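Local coordinates for protein methylxanthine N1-demethylase NdmA (Pseudomonas putida, PDB 6ICN) that removes the N1-methyl group of caffeine as formaldehyde, yielding theobromine, as a Rieske-type non-heme iron oxygenase in bacterial caffeine degradation, at residues P197-D202 with D301-E306; Y173-T178 with E306-I311; Y224-D229 with A236-F241. One frame throughout, in Å; residues are numbered along the deposited sequence.

Overall arrangement
The three contacts illustrate how a Rieske oxygenase packs one long helix against the antiparallel sheet of its catalytic domain. All are largely buried. Contacts 1 and 2 share helix 293-313 and meet at Glu306: 301-306 faces a loop beside caffeine, whereas 306-311 packs on strand 166-175, outermost in this chain's sheet, and carries the metal ligand Asp307. Contact 3 joins two neighbouring strands of the same sheet and lies about 24 Å, centre to centre, from contact 2. Chemistry follows place: a threonine-carboxylate bond with apolar packing in contact 1, CH-pi packing without hydrogen bonds across contact 2, backbone pairing in contact 3. Contacts 1 and 3 both touch caffeine.

Contact 1: P197-D202 with D301-E306; sequences PGTLFD and DLVFAE. With CFF (caffeine), chain F.
Thr199 and Glu306 approach from opposite directions, the threonine hydroxyl meeting the end of the carboxylate. Thr199 OG1 donates over 2.8 Å to Glu306 OE2, which receives it on its syn lone pair, the side of the other oxygen. The same OE2 accepts from a water at 2.8 Å, which in turn takes the backbone N-H of Gly198, while Glu306 OE1 is held by His196 ND1. The carboxylate is thus gripped at both oxygens, and because His196 is a metal ligand, Glu306 is a second-shell residue, likely to steady the imidazole of His196. With OG1 lying beside its own backbone N (chi1 -54°), the methyl of Thr199 is left to face the helix, where CG2 rests 3.8 Å from Val303 CG2. This is one wall of the substrate pocket in a Rieske oxygenase catalytic domain, where helix 293-313 and the loop after helix 192-195 converge on caffeine. Val303 splits its branches: CG2 also meets Leu200 CD1 at 4.1 Å, whereas CG1 turns to caffeine O13 at 3.8 Å. Leu200 CD2 comes to 3.9 Å from the caffeine methyl C12, and Phe304 CE1 reaches the methyl C14 at 3.7 Å.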
loop_
_atom_site.group_PDB
_atom_site.type_symbol
_atom_site.label_atom_id
_atom_site.label_comp_id
_atom_site.label_asym_id
_atom_site.label_seq_id
_atom_site.Cartn_x
_atom_site.Cartn_y
_atom_site.Cartn_z
ATOM N N PRO A 197 32.304 -4.283 -10.411
ATOM C CA PRO A 197 33.473 -5.109 -10.053
ATOM C C PRO A 197 33.178 -6.600 -10.000
ATOM O O PRO A 197 33.976 -7.403 -10.498
ATOM C CB PRO A 197 33.882 -4.559 -8.679
ATOM C CG PRO A 197 32.629 -4.012 -8.117
ATOM C CD PRO A 197 31.889 -3.428 -9.286
ATOM N N GLY A 198 32.059 -7.013 -9.418
ATOM C CA GLY A 198 31.854 -8.456 -9.447
ATOM C C GLY A 198 31.523 -9.016 -10.819
ATOM O O GLY A 198 31.580 -10.235 -11.013
ATOM N N THR A 199 31.240 -8.150 -11.782
ATOM C CA THR A 199 30.306 -8.462 -12.849
ATOM C C THR A 199 30.910 -8.337 -14.235
ATOM O O THR A 199 30.785 -9.267 -15.046
ATOM C CB THR A 199 29.094 -7.525 -12.686
ATOM O OG1 THR A 199 28.592 -7.665 -11.348
ATOM C CG2 THR A 199 28.001 -7.862 -13.671
ATOM N N LEU A 200 31.557 -7.212 -14.535
ATOM C CA LEU A 200 32.194 -7.009 -15.834
ATOM C C LEU A 200 33.709 -6.906 -15.763
ATOM O O LEU A 200 34.391 -7.427 -16.644
ATOM C CB LEU A 200 31.633 -5.750 -16.513
ATOM C CG LEU A 200 30.236 -5.974 -17.095
ATOM C CD1 LEU A 200 29.650 -4.683 -17.653
ATOM C CD2 LEU A 200 30.282 -7.073 -18.160
ATOM N N PHE A 201 34.263 -6.258 -14.747
ATOM C CA PHE A 201 35.699 -6.032 -14.705
ATOM C C PHE A 201 36.257 -6.414 -13.344
ATOM O O PHE A 201 35.545 -6.415 -12.336
ATOM C CB PHE A 201 36.044 -4.566 -14.993
ATOM C CG PHE A 201 36.389 -4.287 -16.431
ATOM C CD1 PHE A 201 35.505 -4.621 -17.453
ATOM C CD2 PHE A 201 37.587 -3.664 -16.758
ATOM C CE1 PHE A 201 35.814 -4.353 -18.783
ATOM C CE2 PHE A 201 37.903 -3.386 -18.085
ATOM C CZ PHE A 201 37.018 -3.734 -19.100
ATOM N N ASP A 202 37.552 -6.736 -13.330
ATOM C CA ASP A 202 38.296 -6.741 -12.079
ATOM C C ASP A 202 38.342 -5.320 -11.523
ATOM O O ASP A 202 38.515 -4.362 -12.288
ATOM C CB ASP A 202 39.730 -7.244 -12.284
ATOM C CG ASP A 202 39.821 -8.747 -12.415
ATOM O OD1 ASP A 202 38.856 -9.456 -12.055
ATOM O OD2 ASP A 202 40.884 -9.223 -12.862
ATOM N N ASP A 301 20.276 -7.590 -16.650
ATOM C CA ASP A 301 19.499 -6.851 -15.667
ATOM C C ASP A 301 20.357 -6.454 -14.472
ATOM O O ASP A 301 20.184 -5.366 -13.905
ATOM C CB ASP A 301 18.308 -7.693 -15.207
ATOM C CG ASP A 301 17.213 -7.811 -16.268
ATOM O OD1 ASP A 301 17.272 -7.106 -17.301
ATOM O OD2 ASP A 301 16.294 -8.624 -16.035
ATOM N N LEU A 302 21.286 -7.327 -14.074
ATOM C CA LEU A 302 22.198 -7.018 -12.970
ATOM C C LEU A 302 23.106 -5.842 -13.321
ATOM O O LEU A 302 23.273 -4.909 -12.520
ATOM C CB LEU A 302 23.023 -8.270 -12.631
ATOM C CG LEU A 302 24.165 -8.124 -11.623
ATOM C CD1 LEU A 302 23.613 -7.641 -10.281
ATOM C CD2 LEU A 302 24.945 -9.435 -11.478
ATOM N N VAL A 303 23.691 -5.874 -14.524
ATOM C CA VAL A 303 24.504 -4.758 -15.017
ATOM C C VAL A 303 23.706 -3.461 -14.981
ATOM O O VAL A 303 24.170 -2.436 -14.464
ATOM C CB VAL A 303 25.009 -5.064 -16.441
ATOM C CG1 VAL A 303 25.634 -3.810 -17.084
ATOM C CG2 VAL A 303 26.018 -6.221 -16.422
ATOM N N PHE A 304 22.481 -3.488 -15.504
ATOM C CA PHE A 304 21.685 -2.267 -15.526
ATOM C C PHE A 304 21.354 -1.798 -14.109
ATOM O O PHE A 304 21.336 -0.594 -13.840
ATOM C CB PHE A 304 20.412 -2.480 -16.346
ATOM C CG PHE A 304 20.655 -2.677 -17.840
ATOM C CD1 PHE A 304 21.761 -2.116 -18.474
ATOM C CD2 PHE A 304 19.757 -3.429 -18.600
ATOM C CE1 PHE A 304 21.971 -2.301 -19.865
ATOM C CE2 PHE A 304 19.964 -3.617 -19.985
ATOM C CZ PHE A 304 21.064 -3.048 -20.610
ATOM N N ALA A 305 21.080 -2.738 -13.190
ATOM C CA ALA A 305 20.790 -2.347 -11.812
ATOM C C ALA A 305 22.005 -1.722 -11.148
ATOM O O ALA A 305 21.849 -0.858 -10.275
ATOM C CB ALA A 305 20.320 -3.549 -10.987
ATOM N N GLU A 306 23.216 -2.160 -11.528
ATOM C CA GLU A 306 24.435 -1.541 -11.000
ATOM C C GLU A 306 24.610 -0.111 -11.520
ATOM O O GLU A 306 24.938 0.806 -10.748
ATOM C CB GLU A 306 25.646 -2.415 -11.337
ATOM C CG GLU A 306 25.631 -3.754 -10.551
ATOM C CD GLU A 306 26.706 -4.756 -10.989
ATOM O OE1 GLU A 306 27.258 -4.637 -12.109
ATOM O OE2 GLU A 306 26.972 -5.706 -10.210
HETATM N N1 CFF F . 27.789 -2.860 -21.280
HETATM C C2 CFF F . 28.846 -3.682 -21.579
HETATM C C10 CFF F . 27.958 -1.420 -21.337
HETATM C C6 CFF F . 26.605 -3.372 -20.931
HETATM N N3 CFF F . 28.697 -5.030 -21.524
HETATM O O11 CFF F . 29.901 -3.216 -21.887
HETATM C C12 CFF F . 29.815 -5.914 -21.838
HETATM C C4 CFF F . 27.499 -5.551 -21.169
HETATM C C5 CFF F . 26.457 -4.745 -20.883
HETATM N N9 CFF F . 27.083 -6.823 -21.038
HETATM O O13 CFF F . 25.683 -2.648 -20.670
HETATM N N7 CFF F . 25.401 -5.524 -20.584
HETATM C C8 CFF F . 25.789 -6.801 -20.679
HETATM C C14 CFF F . 24.012 -5.339 -20.200
HETATM O O HOH W 1 29.472 -5.497 -8.969
#

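Contact 2: Y173-T178 with E306-I311; sequences YWWDAT and EDKPVI. With CO (cobalt (II) ion), chain E.
Trp175 spreads its indole beneath two side chains of the helix, Lys308 over the five-membered ring and Ile311 over the six-membered one. This is helix-on-sheet packing in the catalytic domain of a Rieske oxygenase, joining helix 293-313 to strand 166-175; the short segments run at 23° to each other with their axes 10.1 Å apart. Both overlaps are CH-pi contacts on one face: Lys308 CG lies 3.9 Å from the centroid of the smaller ring and Ile311 CG2 3.7 Å from that of the larger. The lysine chain, extended as far as CE, passes its methylenes obliquely over the indole before bending at chi4 (-71°), and NZ goes on to a salt bridge with Glu312. Tyr173 CE2 lies toward the rim of the opposite face, so the indole sits between a residue of its own strand and the helix. The other branch of Ile311 is shared: CG1 meets Ala177 CB at 3.7 Å while CD1 returns to the indole. Trp175 CH2 touches Asp307 CB at 3.6 Å. Asn185 ND2 bonds to Asp307 OD1, and beside His191 and His196 this aspartate binds the cobalt with both oxygens, OD1 at 2.1 Å and OD2 at 2.2 Å.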
loop_
_atom_site.group_PDB
_atom_site.type_symbol
_atom_site.label_atom_id
_atom_site.label_comp_id
_atom_site.label_asym_id
_atom_site.label_seq_id
_atom_site.Cartn_x
_atom_site.Cartn_y
_atom_site.Cartn_z
ATOM N N TYR A 173 13.586 -0.859 -20.406
ATOM C CA TYR A 173 13.852 -0.411 -19.043
ATOM C C TYR A 173 13.908 1.115 -19.009
ATOM O O TYR A 173 14.499 1.757 -19.884
ATOM C CB TYR A 173 15.146 -1.042 -18.475
ATOM C CG TYR A 173 16.426 -0.754 -19.233
ATOM C CD1 TYR A 173 16.739 -1.434 -20.420
ATOM C CD2 TYR A 173 17.343 0.197 -18.761
ATOM C CE1 TYR A 173 17.920 -1.166 -21.111
ATOM C CE2 TYR A 173 18.529 0.453 -19.443
ATOM C CZ TYR A 173 18.815 -0.222 -20.610
ATOM O OH TYR A 173 19.975 0.060 -21.297
ATOM N N TRP A 174 13.262 1.693 -18.011
ATOM C CA TRP A 174 13.112 3.141 -17.925
ATOM C C TRP A 174 14.097 3.709 -16.916
ATOM O O TRP A 174 14.196 3.199 -15.801
ATOM C CB TRP A 174 11.695 3.495 -17.499
ATOM C CG TRP A 174 10.681 3.195 -18.530
ATOM C CD1 TRP A 174 10.196 1.962 -18.886
ATOM C CD2 TRP A 174 9.990 4.147 -19.317
ATOM N NE1 TRP A 174 9.254 2.101 -19.869
ATOM C CE2 TRP A 174 9.103 3.433 -20.153
ATOM C CE3 TRP A 174 10.043 5.533 -19.413
ATOM C CZ2 TRP A 174 8.267 4.069 -21.056
ATOM C CZ3 TRP A 174 9.205 6.169 -20.315
ATOM C CH2 TRP A 174 8.334 5.434 -21.124
ATOM N N TRP A 175 14.812 4.765 -17.302
ATOM C CA TRP A 175 15.723 5.456 -16.401
ATOM C C TRP A 175 15.388 6.937 -16.324
ATOM O O TRP A 175 15.006 7.561 -17.317
ATOM C CB TRP A 175 17.180 5.327 -16.853
ATOM C CG TRP A 175 17.854 4.019 -16.556
ATOM C CD1 TRP A 175 17.305 2.914 -15.961
ATOM C CD2 TRP A 175 19.224 3.708 -16.807
ATOM N NE1 TRP A 175 18.261 1.923 -15.844
ATOM C CE2 TRP A 175 19.444 2.390 -16.354
ATOM C CE3 TRP A 175 20.292 4.416 -17.374
ATOM C CZ2 TRP A 175 20.688 1.769 -16.457
ATOM C CZ3 TRP A 175 21.534 3.786 -17.478
ATOM C CH2 TRP A 175 21.715 2.483 -17.012
ATOM N N ASP A 176 15.562 7.507 -15.134
ATOM C CA ASP A 176 15.482 8.947 -14.938
ATOM C C ASP A 176 16.836 9.567 -15.288
ATOM O O ASP A 176 17.552 10.103 -14.444
ATOM C CB ASP A 176 15.079 9.252 -13.499
ATOM C CG ASP A 176 14.806 10.723 -13.263
ATOM O OD1 ASP A 176 13.993 11.317 -13.997
ATOM O OD2 ASP A 176 15.387 11.287 -12.309
ATOM N N ALA A 177 17.204 9.434 -16.562
ATOM C CA ALA A 177 18.445 9.997 -17.079
ATOM C C ALA A 177 18.263 10.231 -18.570
ATOM O O ALA A 177 17.421 9.604 -19.213
ATOM C CB ALA A 177 19.641 9.075 -16.825
ATOM N N THR A 178 19.058 11.153 -19.111
ATOM C CA THR A 178 18.944 11.506 -20.519
ATOM C C THR A 178 19.617 10.476 -21.422
ATOM O O THR A 178 20.466 9.679 -21.005
ATOM C CB THR A 178 19.566 12.873 -20.774
ATOM O OG1 THR A 178 20.979 12.809 -20.500
ATOM C CG2 THR A 178 18.893 13.932 -19.912
ATOM N N GLU A 306 23.216 -2.160 -11.528
ATOM C CA GLU A 306 24.435 -1.541 -11.000
ATOM C C GLU A 306 24.610 -0.111 -11.520
ATOM O O GLU A 306 24.938 0.806 -10.748
ATOM C CB GLU A 306 25.646 -2.415 -11.337
ATOM C CG GLU A 306 25.631 -3.754 -10.551
ATOM C CD GLU A 306 26.706 -4.756 -10.989
ATOM O OE1 GLU A 306 27.258 -4.637 -12.109
ATOM O OE2 GLU A 306 26.972 -5.706 -10.210
ATOM N N ASP A 307 24.344 0.117 -12.815
ATOM C CA ASP A 307 24.469 1.471 -13.369
ATOM C C ASP A 307 23.393 2.430 -12.856
ATOM O O ASP A 307 23.682 3.601 -12.591
ATOM C CB ASP A 307 24.405 1.420 -14.905
ATOM C CG ASP A 307 25.693 0.937 -15.527
ATOM O OD1 ASP A 307 26.738 1.550 -15.282
ATOM O OD2 ASP A 307 25.671 -0.055 -16.282
ATOM N N LYS A 308 22.140 1.970 -12.752
ATOM C CA LYS A 308 20.988 2.872 -12.657
ATOM C C LYS A 308 21.085 3.941 -11.566
ATOM O O LYS A 308 20.870 5.123 -11.874
ATOM C CB LYS A 308 19.720 2.018 -12.482
ATOM C CG LYS A 308 18.426 2.832 -12.390
ATOM C CD LYS A 308 17.224 1.874 -12.195
ATOM C CE LYS A 308 15.890 2.635 -12.082
ATOM N NZ LYS A 308 15.798 3.368 -10.785
ATOM N N PRO A 309 21.382 3.620 -10.302
ATOM C CA PRO A 309 21.333 4.680 -9.281
ATOM C C PRO A 309 22.376 5.764 -9.514
ATOM O O PRO A 309 22.111 6.947 -9.270
ATOM C CB PRO A 309 21.573 3.920 -7.972
ATOM C CG PRO A 309 22.139 2.606 -8.355
ATOM C CD PRO A 309 21.603 2.289 -9.710
ATOM N N VAL A 310 23.550 5.378 -10.004
ATOM C CA VAL A 310 24.601 6.372 -10.216
ATOM C C VAL A 310 24.253 7.268 -11.386
ATOM O O VAL A 310 24.411 8.498 -11.317
ATOM C CB VAL A 310 25.954 5.662 -10.402
ATOM C CG1 VAL A 310 27.079 6.679 -10.640
ATOM C CG2 VAL A 310 26.245 4.785 -9.187
ATOM N N ILE A 311 23.785 6.684 -12.492
ATOM C CA ILE A 311 23.466 7.522 -13.641
ATOM C C ILE A 311 22.274 8.430 -13.331
ATOM O O ILE A 311 22.260 9.603 -13.720
ATOM C CB ILE A 311 23.240 6.663 -14.906
ATOM C CG1 ILE A 311 22.947 7.576 -16.088
ATOM C CG2 ILE A 311 22.067 5.686 -14.730
ATOM C CD1 ILE A 311 22.954 6.885 -17.423
HETATM CO CO CO E . 27.843 0.307 -16.571
HETATM O O HOH W 2 27.507 0.656 -18.614
#

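Contact 3: Y224-D229 with A236-F241; sequences YDTPED and APIGSF. With CFF (caffeine), chain F.
Tyr224 and Phe241 form an antiparallel hydrogen-bonded pair, in which each backbone N-H is given to the other's carbonyl. Tyr224 N reaches Phe241 O at 2.8 Å in the carbonyl plane, and the return bond from Phe241 N to Tyr224 O is equally short, although its donor is tilted 34° from that plane. Next along, Asp225 and Ser240 make the non-hydrogen-bonded pair, where the side chains supply the link instead: Ser240 OG donates to Asp225 OD1 at 3.0 Å, meeting it nearly along the C-O bond. The buried carbonyl of Gly239 is satisfied twice by one residue. Thr226 OG1 donates to Gly239 O at 2.8 Å, and Thr226 N adds a weak bond at 3.3 Å. Farther out, Thr226 O accepts from Tyr258 OH, and backbone bonds tie Ile238 to Tyr258 and Ser240 to Ser256.

A chi1 of 64° sets the threonine hydroxyl between the backbone N and the carbonyl carbon and leaves CG2 to lie over the phenyl ring. The methyl is centred on Phe241, 3.7 Å from the centroid, a CH-pi contact, and also lies toward the rim of one Tyr224 face. Phe241 CZ reaches the caffeine methyl C12 at 3.9 Å, with Pro237 O close by. With an alanine in place of this phenylalanine, the Thr226 methyl would probably lose the ring centred beneath it and a gap open beside caffeine.

In the seven-stranded antiparallel sheet, these residues join strands 219-225 and 239-246. Strand 250-257 flanks the latter, with Leu253 and Val255 against Phe241, while Phe299 of helix 293-313 packs on Ala236 and Pro237.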
loop_
_atom_site.group_PDB
_atom_site.type_symbol
_atom_site.label_atom_id
_atom_site.label_comp_id
_atom_site.label_asym_id
_atom_site.label_seq_id
_atom_site.Cartn_x
_atom_site.Cartn_y
_atom_site.Cartn_z
ATOM N N TYR A 224 38.119 -2.015 -28.819
ATOM C CA TYR A 224 38.701 -2.030 -27.475
ATOM C C TYR A 224 38.920 -3.474 -27.046
ATOM O O TYR A 224 37.959 -4.238 -26.921
ATOM C CB TYR A 224 37.786 -1.293 -26.485
ATOM C CG TYR A 224 38.155 -1.375 -25.006
ATOM C CD1 TYR A 224 39.470 -1.588 -24.592
ATOM C CD2 TYR A 224 37.178 -1.225 -24.018
ATOM C CE1 TYR A 224 39.799 -1.663 -23.242
ATOM C CE2 TYR A 224 37.502 -1.291 -22.660
ATOM C CZ TYR A 224 38.815 -1.508 -22.281
ATOM O OH TYR A 224 39.158 -1.578 -20.943
ATOM N N ASP A 225 40.178 -3.850 -26.810
ATOM C CA ASP A 225 40.505 -5.184 -26.297
ATOM C C ASP A 225 40.561 -5.112 -24.774
ATOM O O ASP A 225 41.532 -4.606 -24.203
ATOM C CB ASP A 225 41.820 -5.682 -26.886
ATOM C CG ASP A 225 41.774 -5.775 -28.395
ATOM O OD1 ASP A 225 40.792 -6.349 -28.922
ATOM O OD2 ASP A 225 42.707 -5.269 -29.057
ATOM N N THR A 226 39.512 -5.620 -24.115
ATOM C CA THR A 226 39.425 -5.570 -22.658
ATOM C C THR A 226 40.465 -6.499 -22.022
ATOM O O THR A 226 41.021 -7.380 -22.692
ATOM C CB THR A 226 38.015 -5.952 -22.190
ATOM O OG1 THR A 226 37.735 -7.318 -22.536
ATOM C CG2 THR A 226 36.971 -5.029 -22.826
ATOM N N PRO A 227 40.770 -6.302 -20.733
ATOM C CA PRO A 227 41.733 -7.186 -20.062
ATOM C C PRO A 227 41.291 -8.644 -20.073
ATOM O O PRO A 227 40.100 -8.963 -20.023
ATOM C CB PRO A 227 41.786 -6.634 -18.631
ATOM C CG PRO A 227 41.427 -5.196 -18.774
ATOM C CD PRO A 227 40.425 -5.133 -19.898
ATOM N N GLU A 228 42.280 -9.533 -20.136
ATOM C CA GLU A 228 42.055 -10.969 -20.113
ATOM C C GLU A 228 42.168 -11.513 -18.690
ATOM O O GLU A 228 42.743 -10.881 -17.797
ATOM C CB GLU A 228 43.059 -11.692 -21.012
ATOM C CG GLU A 228 42.975 -11.324 -22.479
ATOM C CD GLU A 228 44.134 -11.891 -23.275
ATOM O OE1 GLU A 228 44.876 -12.740 -22.731
ATOM O OE2 GLU A 228 44.307 -11.481 -24.443
ATOM N N ASP A 229 41.596 -12.706 -18.497
ATOM C CA ASP A 229 41.742 -13.489 -17.267
ATOM C C ASP A 229 41.125 -12.789 -16.055
ATOM O O ASP A 229 41.537 -13.018 -14.915
ATOM C CB ASP A 229 43.216 -13.826 -17.005
ATOM C CG ASP A 229 43.924 -14.362 -18.247
ATOM O OD1 ASP A 229 43.325 -15.194 -18.961
ATOM O OD2 ASP A 229 45.074 -13.945 -18.517
ATOM N N ALA A 236 29.418 -13.270 -18.777
ATOM C CA ALA A 236 29.791 -11.879 -19.002
ATOM C C ALA A 236 30.311 -11.721 -20.426
ATOM O O ALA A 236 31.241 -12.448 -20.817
ATOM C CB ALA A 236 30.854 -11.427 -18.002
ATOM N N PRO A 237 29.733 -10.817 -21.245
ATOM C CA PRO A 237 30.303 -10.575 -22.580
ATOM C C PRO A 237 31.586 -9.767 -22.493
ATOM O O PRO A 237 31.576 -8.551 -22.699
ATOM C CB PRO A 237 29.197 -9.798 -23.311
ATOM C CG PRO A 237 27.938 -10.038 -22.480
ATOM C CD PRO A 237 28.434 -10.140 -21.074
ATOM N N ILE A 238 32.692 -10.438 -22.183
ATOM C CA ILE A 238 33.996 -9.800 -22.048
ATOM C C ILE A 238 34.932 -10.391 -23.094
ATOM O O ILE A 238 35.052 -11.617 -23.207
ATOM C CB ILE A 238 34.564 -9.976 -20.626
ATOM C CG1 ILE A 238 33.896 -8.987 -19.660
ATOM C CG2 ILE A 238 36.072 -9.803 -20.625
ATOM C CD1 ILE A 238 34.273 -7.533 -19.907
ATOM N N GLY A 239 35.583 -9.520 -23.864
ATOM C CA GLY A 239 36.501 -9.967 -24.896
ATOM C C GLY A 239 36.992 -8.823 -25.760
ATOM O O GLY A 239 37.197 -7.713 -25.261
ATOM N N SER A 240 37.191 -9.075 -27.056
ATOM C CA SER A 240 37.538 -8.008 -27.987
ATOM C C SER A 240 36.265 -7.288 -28.431
ATOM O O SER A 240 35.359 -7.919 -28.989
ATOM C CB SER A 240 38.289 -8.572 -29.191
ATOM O OG SER A 240 38.399 -7.573 -30.189
ATOM N N PHE A 241 36.208 -5.973 -28.198
ATOM C CA PHE A 241 35.001 -5.162 -28.379
ATOM C C PHE A 241 35.089 -4.355 -29.672
ATOM O O PHE A 241 35.995 -3.531 -29.819
ATOM C CB PHE A 241 34.825 -4.174 -27.220
ATOM C CG PHE A 241 34.315 -4.773 -25.933
ATOM C CD1 PHE A 241 34.174 -6.137 -25.770
ATOM C CD2 PHE A 241 33.965 -3.931 -24.874
ATOM C CE1 PHE A 241 33.703 -6.657 -24.575
ATOM C CE2 PHE A 241 33.490 -4.446 -23.676
ATOM C CZ PHE A 241 33.360 -5.813 -23.530
HETATM N N1 CFF F . 27.789 -2.860 -21.280
HETATM C C2 CFF F . 28.846 -3.682 -21.579
HETATM C C10 CFF F . 27.958 -1.420 -21.337
HETATM C C6 CFF F . 26.605 -3.372 -20.931
HETATM N N3 CFF F . 28.697 -5.030 -21.524
HETATM O O11 CFF F . 29.901 -3.216 -21.887
HETATM C C12 CFF F . 29.815 -5.914 -21.838
HETATM C C4 CFF F . 27.499 -5.551 -21.169
HETATM C C5 CFF F . 26.457 -4.745 -20.883
HETATM N N9 CFF F . 27.083 -6.823 -21.038
HETATM O O13 CFF F . 25.683 -2.648 -20.670
HETATM N N7 CFF F . 25.401 -5.524 -20.584
HETATM C C8 CFF F . 25.789 -6.801 -20.679
HETATM C C14 CFF F . 24.012 -5.339 -20.200
#